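Local structure of beta-1,4-mannanase (Caldicellulosiruptor saccharolyticus, 1PMH) at residues Leu39-Asn44 and Val130-Lys135; Lys83-Glu88 and Phe144-Asp149; Met89-Asp94 and Asp136-His141; Ile109-Lys114 and Thr152-Gln157. The protein serves as the family 27 carbohydrate-binding module of a beta-1,4-mannanase, binding mannohexaose here and probably mannan in nature. All coordinates share one frame; numbering follows the deposited sequence. Where two conformers were deposited one is given.

Interaction 1: residues Leu39-Asn44 and Val130-Lys135; sequences LQRPGN and VKINGK. With CA (calcium ion), chain C.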
# COMPACT_ATOMS: atom_id res chain seq x y z
N LEU A 39 12.60 -8.62 2.90
CA LEU A 39 11.62 -9.68 3.05
C LEU A 39 11.93 -10.87 2.10
O LEU A 39 11.04 -11.67 1.86
CB LEU A 39 10.19 -9.17 2.89
CG LEU A 39 9.84 -7.94 3.73
CD1 LEU A 39 8.42 -7.55 3.48
CD2 LEU A 39 10.05 -8.16 5.19
N GLN A 40 13.12 -10.95 1.52
CA GLN A 40 13.37 -11.93 0.49
C GLN A 40 13.14 -13.29 1.04
O GLN A 40 13.66 -13.62 2.08
CB GLN A 40 14.76 -11.72 -0.11
CG GLN A 40 15.96 -11.96 0.77
CD GLN A 40 17.26 -11.60 0.04
OE1 GLN A 40 18.21 -11.10 0.66
NE2 GLN A 40 17.30 -11.81 -1.28
N ARG A 41 12.41 -14.08 0.27
CA ARG A 41 12.05 -15.41 0.66
C ARG A 41 11.71 -16.23 -0.58
O ARG A 41 11.80 -15.70 -1.66
CB ARG A 41 10.97 -15.33 1.69
CG ARG A 41 9.72 -14.71 1.17
CD ARG A 41 8.82 -14.32 2.37
NE ARG A 41 7.53 -13.75 2.04
CZ ARG A 41 7.28 -12.48 1.74
NH1 ARG A 41 8.30 -11.67 1.62
NH2 ARG A 41 6.05 -12.05 1.45
N PRO A 42 11.39 -17.52 -0.47
CA PRO A 42 11.26 -18.33 -1.68
C PRO A 42 10.23 -17.74 -2.64
O PRO A 42 9.09 -17.47 -2.29
CB PRO A 42 10.90 -19.72 -1.13
CG PRO A 42 11.55 -19.69 0.20
CD PRO A 42 11.32 -18.33 0.76
N GLY A 43 10.68 -17.50 -3.87
CA GLY A 43 9.82 -16.99 -4.92
C GLY A 43 9.40 -15.55 -4.74
O GLY A 43 8.54 -15.10 -5.46
N ASN A 44 10.01 -14.80 -3.83
CA ASN A 44 9.58 -13.44 -3.56
C ASN A 44 10.76 -12.65 -3.01
O ASN A 44 11.02 -12.61 -1.82
CB ASN A 44 8.45 -13.43 -2.57
CG ASN A 44 7.86 -12.03 -2.43
OD1 ASN A 44 8.43 -11.06 -2.95
ND2 ASN A 44 6.79 -11.90 -1.68
N VAL A 130 3.73 -12.82 11.37
CA VAL A 130 4.49 -13.74 10.52
C VAL A 130 5.97 -13.48 10.73
O VAL A 130 6.39 -12.33 10.77
CB VAL A 130 4.05 -13.52 9.06
CG1 VAL A 130 4.80 -14.44 8.11
CG2 VAL A 130 2.57 -13.82 8.89
N LYS A 131 6.80 -14.51 10.73
CA LYS A 131 8.23 -14.35 10.80
C LYS A 131 8.86 -14.51 9.40
O LYS A 131 8.60 -15.52 8.73
CB LYS A 131 8.90 -15.36 11.75
CG LYS A 131 10.36 -15.05 12.09
CD LYS A 131 11.13 -16.03 12.96
CE LYS A 131 10.47 -16.23 14.32
NZ LYS A 131 10.47 -15.05 15.20
N ILE A 132 9.63 -13.52 8.99
CA ILE A 132 10.32 -13.46 7.70
C ILE A 132 11.76 -13.04 7.96
O ILE A 132 11.99 -12.04 8.60
CB ILE A 132 9.63 -12.45 6.79
CG1 ILE A 132 8.16 -12.79 6.53
CG2 ILE A 132 10.48 -12.33 5.51
CD1 ILE A 132 7.36 -11.69 5.83
N ASN A 133 12.73 -13.85 7.56
CA ASN A 133 14.15 -13.51 7.76
C ASN A 133 14.50 -13.14 9.17
O ASN A 133 15.24 -12.17 9.42
CB ASN A 133 14.68 -12.51 6.76
CG ASN A 133 14.53 -13.01 5.36
OD1 ASN A 133 14.73 -14.24 5.20
ND2 ASN A 133 14.18 -12.25 4.41
N GLY A 134 14.08 -13.94 10.12
CA GLY A 134 14.49 -13.79 11.50
C GLY A 134 13.76 -12.67 12.20
O GLY A 134 14.09 -12.45 13.35
N LYS A 135 12.75 -12.04 11.59
CA LYS A 135 12.08 -10.93 12.22
C LYS A 135 10.58 -11.14 12.08
O LYS A 135 10.09 -11.56 11.06
CB LYS A 135 12.49 -9.63 11.51
CG LYS A 135 12.05 -8.35 12.14
CD LYS A 135 12.86 -7.15 11.63
CE LYS A 135 13.28 -6.23 12.78
NZ LYS A 135 12.20 -6.00 13.80
CA CA C . 7.63 -9.21 -4.18
O HOH W 1 6.11 -10.83 -4.86

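Interaction 2: residues Lys83-Glu88 and Phe144-Asp149; sequences KSVEFE and FAIPED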
# COMPACT_ATOMS: atom_id res chain seq x y z
N LYS A 83 -12.46 -6.62 -10.52
CA LYS A 83 -13.41 -6.59 -9.42
C LYS A 83 -12.78 -6.31 -8.07
O LYS A 83 -13.52 -6.03 -7.13
CB LYS A 83 -14.27 -7.86 -9.35
CG LYS A 83 -15.04 -8.12 -10.65
CD LYS A 83 -16.03 -9.23 -10.44
CE LYS A 83 -16.88 -9.44 -11.67
NZ LYS A 83 -17.98 -10.38 -11.44
N SER A 84 -11.45 -6.35 -7.95
CA SER A 84 -10.83 -6.11 -6.67
C SER A 84 -9.42 -5.57 -6.83
O SER A 84 -8.77 -5.78 -7.85
CB SER A 84 -10.80 -7.40 -5.81
OG SER A 84 -9.99 -8.41 -6.35
N VAL A 85 -8.96 -4.92 -5.78
CA VAL A 85 -7.53 -4.56 -5.58
C VAL A 85 -7.09 -5.24 -4.29
O VAL A 85 -7.70 -5.04 -3.26
CB VAL A 85 -7.32 -3.04 -5.49
CG1 VAL A 85 -5.85 -2.75 -5.17
CG2 VAL A 85 -7.72 -2.40 -6.85
N GLU A 86 -6.05 -6.04 -4.40
CA GLU A 86 -5.51 -6.81 -3.31
C GLU A 86 -4.10 -6.34 -2.99
O GLU A 86 -3.39 -5.85 -3.88
CB GLU A 86 -5.45 -8.28 -3.74
CG GLU A 86 -5.09 -9.24 -2.63
CD GLU A 86 -5.29 -10.67 -3.06
OE1 GLU A 86 -6.28 -10.91 -3.82
OE2 GLU A 86 -4.52 -11.54 -2.58
N PHE A 87 -3.65 -6.47 -1.76
CA PHE A 87 -2.31 -6.06 -1.36
C PHE A 87 -1.91 -6.78 -0.09
O PHE A 87 -2.77 -7.26 0.67
CB PHE A 87 -2.25 -4.54 -1.16
CG PHE A 87 -3.07 -4.09 0.01
CD1 PHE A 87 -2.51 -4.06 1.29
CD2 PHE A 87 -4.42 -3.84 -0.14
CE1 PHE A 87 -3.29 -3.82 2.38
CE2 PHE A 87 -5.21 -3.57 0.99
CZ PHE A 87 -4.63 -3.54 2.23
N GLU A 88 -0.59 -6.79 0.16
CA GLU A 88 -0.03 -7.23 1.43
C GLU A 88 0.81 -6.08 1.97
O GLU A 88 1.60 -5.48 1.25
CB GLU A 88 0.86 -8.48 1.24
CG GLU A 88 0.10 -9.70 0.72
CD GLU A 88 0.97 -10.93 0.54
OE1 GLU A 88 1.45 -11.43 1.56
OE2 GLU A 88 1.08 -11.44 -0.61
N PHE A 144 -10.09 -5.22 -1.62
CA PHE A 144 -11.23 -4.33 -1.63
C PHE A 144 -11.91 -4.34 -2.98
O PHE A 144 -11.22 -4.44 -4.00
CB PHE A 144 -10.82 -2.90 -1.28
CG PHE A 144 -10.22 -2.73 0.07
CD1 PHE A 144 -10.86 -3.21 1.18
CD2 PHE A 144 -9.05 -2.04 0.26
CE1 PHE A 144 -10.28 -3.06 2.43
CE2 PHE A 144 -8.52 -1.83 1.50
CZ PHE A 144 -9.10 -2.36 2.58
N ALA A 145 -13.23 -4.20 -2.98
CA ALA A 145 -13.99 -4.21 -4.21
C ALA A 145 -13.72 -2.99 -5.07
O ALA A 145 -13.65 -1.85 -4.58
CB ALA A 145 -15.49 -4.29 -3.93
N ILE A 146 -13.66 -3.21 -6.39
CA ILE A 146 -13.83 -2.15 -7.37
C ILE A 146 -15.34 -2.07 -7.63
O ILE A 146 -15.91 -3.04 -8.11
CB ILE A 146 -13.05 -2.41 -8.66
CG1 ILE A 146 -11.55 -2.56 -8.37
CG2 ILE A 146 -13.30 -1.32 -9.67
CD1 ILE A 146 -10.73 -3.00 -9.55
N PRO A 147 -16.01 -0.95 -7.36
CA PRO A 147 -17.47 -0.87 -7.53
C PRO A 147 -17.80 -0.95 -9.01
O PRO A 147 -17.01 -0.58 -9.87
CB PRO A 147 -17.80 0.46 -6.87
CG PRO A 147 -16.57 1.27 -6.94
CD PRO A 147 -15.44 0.30 -6.84
N GLU A 148 -19.03 -1.37 -9.29
CA GLU A 148 -19.50 -1.61 -10.65
C GLU A 148 -19.31 -0.35 -11.51
O GLU A 148 -18.91 -0.43 -12.69
CB GLU A 148 -20.93 -2.16 -10.61
CG GLU A 148 -21.05 -3.46 -9.81
CD GLU A 148 -21.27 -3.34 -8.29
OE1 GLU A 148 -20.34 -3.03 -7.49
OE2 GLU A 148 -22.42 -3.62 -7.88
N ASP A 149 -19.58 0.83 -10.95
CA ASP A 149 -19.48 2.07 -11.72
C ASP A 149 -18.04 2.45 -12.05
O ASP A 149 -17.84 3.33 -12.88
CB ASP A 149 -20.22 3.24 -11.05
CG ASP A 149 -19.49 3.86 -9.90
OD1 ASP A 149 -18.93 3.14 -9.07
OD2 ASP A 149 -19.54 5.09 -9.66

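Interaction 3: residues Met89-Asp94 and Asp136-His141; sequences MFIPYD and DYTVIH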
# COMPACT_ATOMS: atom_id res chain seq x y z
N MSE A 89 0.67 -5.86 3.27
CA MSE A 89 1.38 -4.81 3.99
C MSE A 89 2.06 -5.42 5.19
O MSE A 89 1.46 -6.24 5.88
CB MSE A 89 0.34 -3.78 4.39
CG MSE A 89 0.86 -2.63 5.12
SE MSE A 89 -0.59 -1.47 5.73
CE MSE A 89 -1.37 -1.17 4.26
N PHE A 90 3.30 -5.01 5.45
CA PHE A 90 4.14 -5.61 6.48
C PHE A 90 4.71 -4.49 7.35
O PHE A 90 5.33 -3.58 6.82
CB PHE A 90 5.33 -6.41 5.89
CG PHE A 90 4.92 -7.43 4.86
CD1 PHE A 90 4.58 -7.07 3.59
CD2 PHE A 90 4.92 -8.77 5.19
CE1 PHE A 90 4.16 -8.00 2.66
CE2 PHE A 90 4.51 -9.71 4.25
CZ PHE A 90 4.12 -9.30 3.01
N ILE A 91 4.62 -4.64 8.67
CA ILE A 91 5.22 -3.67 9.58
C ILE A 91 6.00 -4.47 10.62
O ILE A 91 5.44 -5.36 11.25
CB ILE A 91 4.18 -2.78 10.30
CG1 ILE A 91 3.10 -2.26 9.34
CG2 ILE A 91 4.92 -1.64 10.97
CD1 ILE A 91 1.82 -3.08 9.26
N PRO A 92 7.29 -4.17 10.83
CA PRO A 92 8.08 -4.88 11.87
C PRO A 92 7.30 -4.89 13.19
O PRO A 92 6.98 -3.84 13.75
CB PRO A 92 9.34 -4.04 11.95
CG PRO A 92 9.48 -3.43 10.67
CD PRO A 92 8.13 -3.18 10.13
N TYR A 93 7.07 -6.07 13.73
CA TYR A 93 6.19 -6.26 14.85
C TYR A 93 6.71 -5.66 16.12
O TYR A 93 5.98 -4.97 16.82
CB TYR A 93 5.88 -7.74 15.06
CG TYR A 93 4.94 -8.00 16.20
CD1 TYR A 93 3.56 -8.02 16.02
CD2 TYR A 93 5.43 -8.16 17.50
CE1 TYR A 93 2.72 -8.23 17.09
CE2 TYR A 93 4.58 -8.36 18.57
CZ TYR A 93 3.22 -8.38 18.35
OH TYR A 93 2.36 -8.56 19.41
N ASP A 94 7.96 -5.94 16.45
CA ASP A 94 8.46 -5.54 17.76
C ASP A 94 8.46 -4.02 17.90
O ASP A 94 7.96 -3.47 18.87
CB ASP A 94 9.84 -6.14 18.02
CG ASP A 94 9.78 -7.63 18.26
OD1 ASP A 94 8.71 -8.19 18.62
OD2 ASP A 94 10.79 -8.33 18.11
N ASP A 136 9.86 -10.78 13.13
CA ASP A 136 8.42 -10.82 13.11
C ASP A 136 7.81 -9.57 12.47
O ASP A 136 8.32 -8.47 12.73
CB ASP A 136 7.86 -11.03 14.52
CG ASP A 136 8.22 -12.35 15.11
OD1 ASP A 136 8.31 -13.36 14.37
OD2 ASP A 136 8.47 -12.43 16.32
N TYR A 137 6.70 -9.75 11.76
CA TYR A 137 5.97 -8.68 11.13
C TYR A 137 4.49 -8.80 11.42
O TYR A 137 3.93 -9.90 11.41
CB TYR A 137 6.13 -8.74 9.61
CG TYR A 137 7.55 -8.42 9.19
CD1 TYR A 137 8.55 -9.40 9.14
CD2 TYR A 137 7.93 -7.14 8.89
CE1 TYR A 137 9.85 -9.08 8.81
CE2 TYR A 137 9.23 -6.78 8.56
CZ TYR A 137 10.22 -7.77 8.54
OH TYR A 137 11.51 -7.45 8.24
N THR A 138 3.85 -7.65 11.59
CA THR A 138 2.40 -7.52 11.43
C THR A 138 2.10 -7.52 9.95
O THR A 138 2.69 -6.72 9.23
CB THR A 138 1.97 -6.17 12.03
OG1 THR A 138 2.36 -6.08 13.40
CG2 THR A 138 0.51 -5.90 11.84
N VAL A 139 1.23 -8.43 9.51
CA VAL A 139 0.90 -8.54 8.10
C VAL A 139 -0.59 -8.36 7.90
O VAL A 139 -1.43 -9.03 8.51
CB VAL A 139 1.33 -9.91 7.60
CG1 VAL A 139 0.96 -10.08 6.11
CG2 VAL A 139 2.84 -10.12 7.83
N ILE A 140 -0.92 -7.43 7.01
CA ILE A 140 -2.28 -7.10 6.60
C ILE A 140 -2.39 -7.50 5.15
O ILE A 140 -1.64 -7.05 4.31
CB ILE A 140 -2.57 -5.62 6.79
CG1 ILE A 140 -2.52 -5.33 8.29
CG2 ILE A 140 -3.94 -5.23 6.21
CD1 ILE A 140 -2.58 -3.92 8.66
N HIS A 141 -3.34 -8.38 4.89
CA HIS A 141 -3.57 -8.90 3.54
C HIS A 141 -5.06 -8.77 3.28
O HIS A 141 -5.87 -9.46 3.90
CB HIS A 141 -3.14 -10.36 3.47
CG HIS A 141 -3.25 -10.98 2.12
ND1 HIS A 141 -2.99 -12.31 1.90
CD2 HIS A 141 -3.51 -10.44 0.91
CE1 HIS A 141 -2.96 -12.52 0.59
NE2 HIS A 141 -3.48 -11.46 -0.01
O HOH W 2 9.85 -7.53 14.77
O HOH W 3 11.33 -9.86 15.50
O HOH W 4 7.95 -10.97 18.40

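Interaction 4: residues Ile109-Lys114 and Thr152-Gln157; sequences INDGWK and TKKRAQ. With BMA (beta-D-mannopyranose), chain B; BMA (beta-D-mannopyranose), chain D; EDO (1,2-ethanediol), chain G.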
# COMPACT_ATOMS: atom_id res chain seq x y z
N ILE A 109 -8.63 4.57 -6.04
CA ILE A 109 -8.42 4.88 -7.45
C ILE A 109 -8.64 6.36 -7.62
O ILE A 109 -9.74 6.86 -7.36
CB ILE A 109 -9.31 4.06 -8.40
CG1 ILE A 109 -9.04 2.55 -8.25
CG2 ILE A 109 -9.11 4.52 -9.84
CD1 ILE A 109 -10.05 1.68 -9.03
N ASN A 110 -7.59 7.08 -7.98
CA ASN A 110 -7.66 8.53 -8.05
C ASN A 110 -8.25 9.06 -9.34
O ASN A 110 -7.62 9.75 -10.10
CB ASN A 110 -6.29 9.13 -7.71
CG ASN A 110 -6.35 10.62 -7.44
OD1 ASN A 110 -7.43 11.16 -7.14
ND2 ASN A 110 -5.17 11.27 -7.51
N ASP A 111 -9.54 8.72 -9.53
CA ASP A 111 -10.41 9.25 -10.56
C ASP A 111 -11.57 9.87 -9.78
O ASP A 111 -12.40 9.16 -9.19
CB ASP A 111 -10.91 8.19 -11.49
CG ASP A 111 -11.69 8.79 -12.66
OD1 ASP A 111 -12.65 9.54 -12.36
OD2 ASP A 111 -11.37 8.47 -13.81
N GLY A 112 -11.50 11.17 -9.55
CA GLY A 112 -12.34 11.85 -8.60
C GLY A 112 -12.14 11.41 -7.16
O GLY A 112 -12.99 11.72 -6.33
N TRP A 113 -11.03 10.74 -6.86
CA TRP A 113 -10.70 10.20 -5.53
C TRP A 113 -11.78 9.23 -5.06
O TRP A 113 -12.69 9.57 -4.30
CB TRP A 113 -10.45 11.30 -4.51
CG TRP A 113 -9.93 10.77 -3.19
CD1 TRP A 113 -10.68 10.48 -2.06
CD2 TRP A 113 -8.60 10.52 -2.85
NE1 TRP A 113 -9.88 10.03 -1.04
CE2 TRP A 113 -8.59 10.08 -1.50
CE3 TRP A 113 -7.39 10.67 -3.55
CZ2 TRP A 113 -7.40 9.77 -0.84
CZ3 TRP A 113 -6.22 10.33 -2.87
CH2 TRP A 113 -6.26 9.90 -1.56
N LYS A 114 -11.69 7.99 -5.49
CA LYS A 114 -12.63 6.93 -5.17
C LYS A 114 -12.00 5.95 -4.21
O LYS A 114 -11.12 5.19 -4.56
CB LYS A 114 -13.01 6.24 -6.48
CG LYS A 114 -14.08 5.20 -6.35
CD LYS A 114 -15.40 5.80 -5.91
CE LYS A 114 -16.43 4.71 -5.81
NZ LYS A 114 -17.75 5.15 -5.27
N THR A 152 -14.76 0.27 -15.78
CA THR A 152 -14.81 1.00 -17.02
C THR A 152 -13.49 1.76 -17.11
O THR A 152 -12.62 1.62 -16.23
CB THR A 152 -16.04 1.93 -17.07
OG1 THR A 152 -16.11 2.46 -18.41
CG2 THR A 152 -16.00 3.06 -16.01
N LYS A 153 -13.32 2.56 -18.14
CA LYS A 153 -12.11 3.35 -18.25
C LYS A 153 -12.10 4.46 -17.19
O LYS A 153 -13.04 5.25 -17.09
CB LYS A 153 -11.97 3.91 -19.65
CG LYS A 153 -11.69 2.89 -20.73
CD LYS A 153 -11.94 3.50 -22.13
CE LYS A 153 -13.41 3.55 -22.48
NZ LYS A 153 -13.87 4.03 -23.82
N LYS A 154 -11.01 4.50 -16.42
CA LYS A 154 -10.82 5.48 -15.37
C LYS A 154 -9.37 5.91 -15.36
O LYS A 154 -8.48 5.22 -15.83
CB LYS A 154 -11.20 4.87 -14.01
CG LYS A 154 -12.70 4.56 -13.81
CD LYS A 154 -13.55 5.79 -13.72
CE LYS A 154 -14.95 5.42 -13.32
NZ LYS A 154 -15.82 6.60 -13.23
N ARG A 155 -9.13 7.06 -14.74
CA ARG A 155 -7.80 7.58 -14.53
C ARG A 155 -6.98 6.56 -13.73
O ARG A 155 -7.39 6.14 -12.66
CB ARG A 155 -7.89 8.90 -13.79
CG ARG A 155 -6.64 9.69 -13.67
CD ARG A 155 -6.96 11.09 -13.16
NE ARG A 155 -5.78 11.94 -13.02
CZ ARG A 155 -5.03 11.98 -11.94
NH1 ARG A 155 -5.28 11.22 -10.89
NH2 ARG A 155 -3.98 12.79 -11.94
N ALA A 156 -5.82 6.19 -14.26
CA ALA A 156 -5.13 4.97 -13.88
C ALA A 156 -4.12 5.13 -12.75
O ALA A 156 -3.03 4.56 -12.82
CB ALA A 156 -4.48 4.35 -15.05
N GLN A 157 -4.47 5.94 -11.75
CA GLN A 157 -3.56 6.15 -10.62
C GLN A 157 -4.14 5.45 -9.40
O GLN A 157 -5.22 5.79 -8.92
CB GLN A 157 -3.33 7.64 -10.39
CG GLN A 157 -2.21 7.84 -9.39
CD GLN A 157 -2.00 9.28 -9.01
OE1 GLN A 157 -2.96 10.03 -8.79
NE2 GLN A 157 -0.74 9.70 -8.96
C1 BMA B . -9.63 13.70 -0.09
C2 BMA B . -10.39 14.79 -0.85
C3 BMA B . -9.97 14.61 -2.28
C4 BMA B . -8.46 14.66 -2.44
C5 BMA B . -7.75 13.68 -1.51
C6 BMA B . -6.22 13.70 -1.52
O2 BMA B . -10.06 16.07 -0.38
O3 BMA B . -10.62 15.60 -3.06
O4 BMA B . -8.16 14.25 -3.74
O5 BMA B . -8.24 13.93 -0.20
O6 BMA B . -5.74 14.98 -1.23
C1 BMA D . -7.05 14.95 -4.35
C2 BMA D . -6.50 14.16 -5.51
C3 BMA D . -5.34 14.93 -6.16
C4 BMA D . -5.90 16.29 -6.60
C5 BMA D . -6.56 17.06 -5.46
C6 BMA D . -7.25 18.38 -5.79
O2 BMA D . -7.55 13.78 -6.37
O3 BMA D . -4.96 14.23 -7.33
O4 BMA D . -4.88 17.15 -7.04
O5 BMA D . -7.52 16.22 -4.88
O6 BMA D . -7.57 19.02 -4.57
C1 EDO G . 3.31 8.00 -8.79
O1 EDO G . 1.98 8.44 -8.98
C2 EDO G . 4.12 7.76 -10.06
O2 EDO G . 3.72 6.67 -10.85
O HOH W 5 -15.07 9.05 -11.50

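Interaction 1: residues Leu39-Asn44 and Val130-Lys135
I132 and L39 make the buried part of this contact, and the two branches of I132 reach different parts of the 39-44 loop. I132 CG2, anti to the backbone N, sits against L39, 4.1 Å from L39 CB and 3.8 Å from L39 O. The other branch carries CD1 over the centre of the R41 guanidinium, 4.2 Å from R41 CZ. On the opposite face of that guanidinium lies N44 ND2, toward the rim. R41 bends back on its own loop: CG stands between the backbone N and the carbonyl carbon (chi1 63°), the chain runs extended from CG to NE, and NH1 donates to L39 O at 2.8 Å, with the oxygen in the guanidinium plane. L39, R41 and I132 all pack on F90 of strand 84-92.

In the jelly-roll beta-sandwich, 39-44 belongs to the loop joining strands 30-36 and 47-53 and ends in a type II turn, R41 to N44; 130-135 is the end of strand 128-132 and the type I' turn, I132 to K135, that leads into strand 135-145. At the end of the first turn N44 OD1 binds the calcium ion at 2.4 Å, along with D10, E12, Y46, D176 and water.

The outer side is looser and polar. There exposed N133 gives the one hydrogen bond between the two segments, ND2 to Q40 O (2.8 Å, 166° at the hydrogen), the acceptor close to its amide plane; ND2 also donates to D38 O. The Q40 side chain crosses N133 at about a right angle, their amide planes 82° apart.

Interaction 2: residues Lys83-Glu88 and Phe144-Asp149
The rings of F87 and F144 meet obliquely, planes 44° apart and centroids 6.0 Å from each other. F144 CE2 comes to the edge of the F87 ring, near its plane, with 3.8 Å between F144 CE2 and F87 CE2. With CG between the backbone N and the carbonyl carbon (chi1 66°), the F87 ring comes nearer the second segment than its CB direction suggests. V107 of strand 102-109 touches both rings, and Y105 adds to the cover of F144.

V85 is on the same side of the sheet as F144. Its CG2 meets I146 CD1 at 4.1 Å, the two side chains crossing at about a right angle, and I146 CD1 also reaches S84 N.

The backbones hold the pair in register. V85 and F144 form an antiparallel hydrogen-bonded pair: V85 N donates to F144 O at 2.9 Å, nearly along the C=O axis, and F144 N returns a bond to V85 O. Past the S84-A145 non-hydrogen-bonded pair, I146 N bonds K83 O, but from well above the carbonyl plane, 61° out of it, where the second segment is leaving the sheet. S84 OG turns to a different partner, E183 O.

On the other edge of 83-88, K83 and S84 both face R181 in a classic beta bulge. The whole is the end of an antiparallel strand pair in the jelly-roll sandwich, with V85, F87 and F144 facing the opposing sheet.

Interaction 3: residues Met89-Asp94 and Asp136-His141
F90 and V139 lie side by side and point the same way, V139 CG2, in the conformer given, against the ring at F90 CD2 (3.6 Å), oblique to its plane. Y137 stands next in line: its CD2 meets F90 CB at 4.0 Å, while CE2 reaches P92 CG at the same distance, the ring and the proline crossing at a slant.

On the other face selenomethionine 89 (M89) and I140 touch through their CB atoms, and I91 leans over T138. A chi2 of 94°, well off a staggered value, swings I91 CD1 to 4.0 Å from T138 CG2. Y105 of the opposing sheet packs on both M89 and I140, F103 on M89 and I91.

Y93 crosses T138 at about a right angle, its CD1 3.5 Å from T138 OG1; that hydroxyl is bonded to A124 O, and Y93 OH to N125. Y93 N donates to D136 O almost straight (175° at the hydrogen) but from above the carbonyl plane. Three waters bridge D94 and D136, one between their carboxylates; D136 OD1 pairs with K131.

Paired backbone bonds at M89-I140 and I91-T138 make this a regular antiparallel pair of the jelly-roll sandwich, ended by P92 at a helix N-cap.

Interaction 4: residues Ile109-Lys114 and Thr152-Gln157
This contact builds one end of the mannan-binding site, where the turn between strands 102-109 and 114-122 lies against strand 153-165. N110, centre of an inverse gamma turn, connects sugar and protein. Its CG is anti to the backbone N (chi1 -166°), and the amide lies beside that of Q157, pointing the same way and nearly coplanar. N110 ND2 donates to Q157 OE1 at 2.8 Å. The other hydrogen of N110 ND2 goes to O3 of the chain D mannose at 3.0 Å, while N110 OD1 accepts from O2 of the same sugar at 2.7 Å. The Q157 bond thus helps fix which way round the N110 amide meets the two hydroxyls. N110 N is held by Q157 O as well.

R155 runs extended alongside N110, its guanidinium plane 82° from the amide. NH1 donates to N110 O at 2.9 Å, in the carbonyl plane, and makes a weak bond to Q157 OE1; NE pairs with E74, another residue of the pocket.

D111 adds a further bond to strand 153-165. OD2 takes R155 N on its anti lone pair, at 2.8 Å and 177° at the hydrogen. K154 crosses D111 at about a right angle, its CD 3.5 Å from D111 OD2; a water links D111 OD1 to K154 NZ.

Further along the turn, W113 offers one ring face to the chain B mannose, whose C5 lies over the ring centre, 3.5 Å from W113 CD2. An aromatic platform beside a polar side chain that grips the hydroxyls, here the N110 amide, is characteristic of carbohydrate-binding modules.

Interactions 2 and 3 lie on the same two strands, 84-92 and 135-145, with centres 22 Å apart; E86 OE2 and H141 NE2, 2.8 Å apart, probably share a hydrogen bond between them. Interaction 1 continues from interaction 3 through the hairpin: V130 O lies 2.8 Å from Y137 N, and L39 packs on the Y137 ring. That end carries the calcium ion. Interaction 4 forms part of the mannan site on the far side of the chain's centre, its centre 33 Å from that of interaction 1. Interaction 2 adjoins it, D149 O meeting K154 CE at 3.6 Å, with centres 12 Å apart.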